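PDB 2P9B: possible prolidase from Bifidobacterium longum NCC2705, which probably hydrolyses carbon-nitrogen bonds other than peptide bonds, as a member of the metal-dependent amidohydrolase family, although its substrate is not established. Local coordinates for residues V11-I21 with L31-G42. Sequence-based numbering, arbitrary orientation.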
loop_
_atom_site.group_PDB
_atom_site.type_symbol
_atom_site.label_atom_id
_atom_site.label_comp_id
_atom_site.label_asym_id
_atom_site.label_seq_id
_atom_site.Cartn_x
_atom_site.Cartn_y
_atom_site.Cartn_z
ATOM N N VAL A 11 -16.416 -13.696 15.037
ATOM C CA VAL A 11 -16.247 -14.266 13.707
ATOM C C VAL A 11 -17.069 -15.542 13.572
ATOM O O VAL A 11 -16.772 -16.554 14.204
ATOM C CB VAL A 11 -14.777 -14.618 13.408
ATOM C CG1 VAL A 11 -14.672 -15.261 12.037
ATOM C CG2 VAL A 11 -13.917 -13.373 13.473
ATOM N N GLU A 12 -18.106 -15.486 12.749
ATOM C CA GLU A 12 -18.954 -16.646 12.526
ATOM C C GLU A 12 -18.391 -17.415 11.339
ATOM O O GLU A 12 -18.244 -16.867 10.247
ATOM C CB GLU A 12 -20.388 -16.201 12.245
ATOM C CG GLU A 12 -21.018 -15.427 13.396
ATOM C CD GLU A 12 -22.453 -15.020 13.116
ATOM O OE1 GLU A 12 -22.683 -14.286 12.130
ATOM O OE2 GLU A 12 -23.350 -15.437 13.880
ATOM N N PRO A 13 -18.060 -18.699 11.540
ATOM C CA PRO A 13 -17.507 -19.512 10.451
ATOM C C PRO A 13 -18.441 -19.584 9.252
ATOM O O PRO A 13 -19.663 -19.593 9.407
ATOM C CB PRO A 13 -17.285 -20.870 11.113
ATOM C CG PRO A 13 -18.352 -20.912 12.166
ATOM C CD PRO A 13 -18.298 -19.519 12.741
ATOM N N PHE A 14 -17.864 -19.632 8.056
ATOM C CA PHE A 14 -18.664 -19.692 6.840
ATOM C C PHE A 14 -17.903 -20.332 5.688
ATOM O O PHE A 14 -16.714 -20.625 5.794
ATOM C CB PHE A 14 -19.093 -18.279 6.438
ATOM C CG PHE A 14 -17.945 -17.383 6.048
ATOM C CD1 PHE A 14 -17.484 -17.346 4.734
ATOM C CD2 PHE A 14 -17.314 -16.586 7.001
ATOM C CE1 PHE A 14 -16.413 -16.524 4.372
ATOM C CE2 PHE A 14 -16.247 -15.763 6.654
ATOM C CZ PHE A 14 -15.794 -15.730 5.339
ATOM N N ALA A 15 -18.604 -20.544 4.583
ATOM C CA ALA A 15 -17.993 -21.120 3.398
ATOM C C ALA A 15 -18.512 -20.380 2.177
ATOM O O ALA A 15 -19.722 -20.226 2.006
ATOM C CB ALA A 15 -18.326 -22.605 3.297
ATOM N N LEU A 16 -17.594 -19.900 1.348
ATOM C CA LEU A 16 -17.953 -19.195 0.121
ATOM C C LEU A 16 -17.768 -20.220 -0.985
ATOM O O LEU A 16 -16.641 -20.622 -1.266
ATOM C CB LEU A 16 -17.015 -18.009 -0.109
ATOM C CG LEU A 16 -17.169 -17.265 -1.441
ATOM C CD1 LEU A 16 -18.533 -16.602 -1.516
ATOM C CD2 LEU A 16 -16.056 -16.224 -1.563
ATOM N N ALA A 17 -18.864 -20.638 -1.613
ATOM C CA ALA A 17 -18.783 -21.662 -2.650
ATOM C C ALA A 17 -19.070 -21.233 -4.084
ATOM O O ALA A 17 -19.643 -20.170 -4.336
ATOM C CB ALA A 17 -19.700 -22.826 -2.277
ATOM N N HIS A 18 -18.650 -22.088 -5.015
ATOM C CA HIS A 18 -18.856 -21.889 -6.448
ATOM C C HIS A 18 -18.205 -20.645 -7.037
ATOM O O HIS A 18 -18.657 -20.115 -8.049
ATOM C CB HIS A 18 -20.356 -21.875 -6.745
ATOM C CG HIS A 18 -21.083 -23.060 -6.195
ATOM N ND1 HIS A 18 -20.751 -24.355 -6.528
ATOM C CD2 HIS A 18 -22.109 -23.148 -5.316
ATOM C CE1 HIS A 18 -21.540 -25.190 -5.876
ATOM N NE2 HIS A 18 -22.372 -24.484 -5.133
ATOM N N ALA A 19 -17.125 -20.191 -6.420
ATOM C CA ALA A 19 -16.454 -19.006 -6.908
ATOM C C ALA A 19 -15.252 -19.337 -7.778
ATOM O O ALA A 19 -14.687 -20.427 -7.698
ATOM C CB ALA A 19 -16.012 -18.140 -5.737
ATOM N N THR A 20 -14.890 -18.384 -8.629
ATOM C CA THR A 20 -13.720 -18.521 -9.477
ATOM C C THR A 20 -12.640 -17.772 -8.709
ATOM O O THR A 20 -12.779 -16.577 -8.447
ATOM C CB THR A 20 -13.905 -17.839 -10.843
ATOM O OG1 THR A 20 -14.934 -18.510 -11.578
ATOM C CG2 THR A 20 -12.605 -17.883 -11.632
ATOM N N ILE A 21 -11.580 -18.474 -8.336
ATOM C CA ILE A 21 -10.501 -17.849 -7.589
ATOM C C ILE A 21 -9.392 -17.294 -8.470
ATOM O O ILE A 21 -8.836 -18.003 -9.307
ATOM C CB ILE A 21 -9.838 -18.839 -6.600
ATOM C CG1 ILE A 21 -10.858 -19.310 -5.561
ATOM C CG2 ILE A 21 -8.641 -18.167 -5.920
ATOM C CD1 ILE A 21 -10.270 -20.210 -4.484
ATOM N N LEU A 31 -8.690 -20.516 -10.579
ATOM C CA LEU A 31 -9.254 -21.814 -10.230
ATOM C C LEU A 31 -10.768 -21.696 -10.263
ATOM O O LEU A 31 -11.339 -20.832 -9.602
ATOM C CB LEU A 31 -8.783 -22.218 -8.836
ATOM C CG LEU A 31 -7.268 -22.083 -8.642
ATOM C CD1 LEU A 31 -6.921 -22.338 -7.192
ATOM C CD2 LEU A 31 -6.537 -23.054 -9.567
ATOM N N ARG A 32 -11.417 -22.571 -11.023
ATOM C CA ARG A 32 -12.867 -22.526 -11.166
ATOM C C ARG A 32 -13.662 -23.385 -10.185
ATOM O O ARG A 32 -13.166 -24.388 -9.679
ATOM C CB ARG A 32 -13.234 -22.902 -12.601
ATOM C CG ARG A 32 -12.518 -22.054 -13.634
ATOM C CD ARG A 32 -12.813 -22.522 -15.048
ATOM N NE ARG A 32 -12.046 -21.766 -16.035
ATOM C CZ ARG A 32 -10.721 -21.803 -16.148
ATOM N NH1 ARG A 32 -9.997 -22.562 -15.334
ATOM N NH2 ARG A 32 -10.115 -21.074 -17.074
ATOM N N ASN A 33 -14.899 -22.961 -9.928
ATOM C CA ASN A 33 -15.824 -23.651 -9.025
ATOM C C ASN A 33 -15.142 -24.139 -7.751
ATOM O O ASN A 33 -15.036 -25.344 -7.494
ATOM C CB ASN A 33 -16.493 -24.813 -9.759
ATOM C CG ASN A 33 -17.710 -25.341 -9.024
ATOM O OD1 ASN A 33 -18.431 -24.582 -8.371
ATOM N ND2 ASN A 33 -17.960 -26.640 -9.142
HETATM N N MSE A 34 -14.699 -23.170 -6.958
HETATM C CA MSE A 34 -14.001 -23.402 -5.706
HETATM C C MSE A 34 -14.801 -22.957 -4.487
HETATM O O MSE A 34 -15.673 -22.098 -4.577
HETATM C CB MSE A 34 -12.678 -22.629 -5.709
HETATM C CG MSE A 34 -11.725 -22.967 -6.850
HETATM SE SE MSE A 34 -11.144 -24.777 -6.834
HETATM C CE MSE A 34 -9.957 -24.643 -5.388
ATOM N N THR A 35 -14.481 -23.545 -3.343
ATOM C CA THR A 35 -15.115 -23.174 -2.093
ATOM C C THR A 35 -14.002 -22.779 -1.132
ATOM O O THR A 35 -12.966 -23.440 -1.063
ATOM C CB THR A 35 -15.906 -24.342 -1.467
ATOM O OG1 THR A 35 -17.052 -24.628 -2.275
ATOM C CG2 THR A 35 -16.354 -23.993 -0.046
ATOM N N ILE A 36 -14.203 -21.681 -0.416
ATOM C CA ILE A 36 -13.231 -21.232 0.564
ATOM C C ILE A 36 -13.944 -21.321 1.900
ATOM O O ILE A 36 -14.982 -20.689 2.103
ATOM C CB ILE A 36 -12.790 -19.774 0.320
ATOM C CG1 ILE A 36 -12.097 -19.653 -1.042
ATOM C CG2 ILE A 36 -11.838 -19.336 1.428
ATOM C CD1 ILE A 36 -11.635 -18.243 -1.377
ATOM N N VAL A 37 -13.394 -22.121 2.805
ATOM C CA VAL A 37 -13.991 -22.301 4.116
ATOM C C VAL A 37 -13.217 -21.509 5.161
ATOM O O VAL A 37 -12.001 -21.650 5.283
ATOM C CB VAL A 37 -14.002 -23.790 4.512
ATOM C CG1 VAL A 37 -14.680 -23.960 5.864
ATOM C CG2 VAL A 37 -14.718 -24.601 3.434
ATOM N N VAL A 38 -13.931 -20.680 5.911
ATOM C CA VAL A 38 -13.312 -19.851 6.940
ATOM C C VAL A 38 -13.747 -20.274 8.341
ATOM O O VAL A 38 -14.939 -20.409 8.618
ATOM C CB VAL A 38 -13.664 -18.361 6.721
ATOM C CG1 VAL A 38 -13.023 -17.505 7.801
ATOM C CG2 VAL A 38 -13.192 -17.915 5.335
ATOM N N GLY A 39 -12.768 -20.477 9.220
ATOM C CA GLY A 39 -13.056 -20.894 10.583
ATOM C C GLY A 39 -13.455 -19.772 11.523
ATOM O O GLY A 39 -13.437 -18.598 11.150
ATOM N N ALA A 40 -13.809 -20.135 12.753
ATOM C CA ALA A 40 -14.225 -19.162 13.757
ATOM C C ALA A 40 -13.072 -18.263 14.178
ATOM O O ALA A 40 -13.289 -17.198 14.759
ATOM C CB ALA A 40 -14.805 -19.879 14.980
ATOM N N ASP A 41 -11.847 -18.691 13.887
ATOM C CA ASP A 41 -10.672 -17.899 14.229
ATOM C C ASP A 41 -10.344 -16.880 13.137
ATOM O O ASP A 41 -9.334 -16.181 13.217
ATOM C CB ASP A 41 -9.463 -18.805 14.480
ATOM C CG ASP A 41 -9.097 -19.651 13.276
ATOM O OD1 ASP A 41 -9.816 -19.601 12.256
ATOM O OD2 ASP A 41 -8.082 -20.379 13.361
ATOM N N GLY A 42 -11.199 -16.801 12.122
ATOM C CA GLY A 42 -10.986 -15.845 11.044
ATOM C C GLY A 42 -9.930 -16.243 10.027
ATOM O O GLY A 42 -9.513 -15.428 9.199
HETATM O O HOH W 1 -16.193 -20.937 -11.231
#
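Strands 14-17 and 34-38 run antiparallel, the N-to-C directions of these short strands 166° apart, and two G1 beta bulges, at His18-Ala19 facing Met34 and at Asn33-Met34 facing Ala19, carry both chains round a corner into the hairpin of 19-22 and 30-32. Phe14 and Val38 extend alongside each other: Val38 CB sits over one face of the Phe14 ring, 3.8 Å from its centroid, a CH-pi contact, with Val38 CG2 3.4 Å from Phe14 CZ. The ring gets there because CG stands between backbone N and carbonyl carbon (chi1 65°). With an alanine here, the Val38 methyls would probably lose their aromatic neighbour and a gap is likely to open beside them. Beyond the corner, Ile21 reaches back nearly perpendicular to Met34, a selenomethionine here, with Ile21 CD1 3.6 Å from Met34 CB. At the corner, His18 ND1 donates to Asn33 OD1 (3.0 Å, 163° at the hydrogen), imidazole and amide nearly coplanar. A water bridges Thr20 OG1 and Asn33 N. Thus apolar contacts pack one side of this small beta domain, where Val69 of strand 68-78 touches Ile21 and Ile36, while the in-plane bond probably restrains rotation of both His18 and Asn33 where the chains bend.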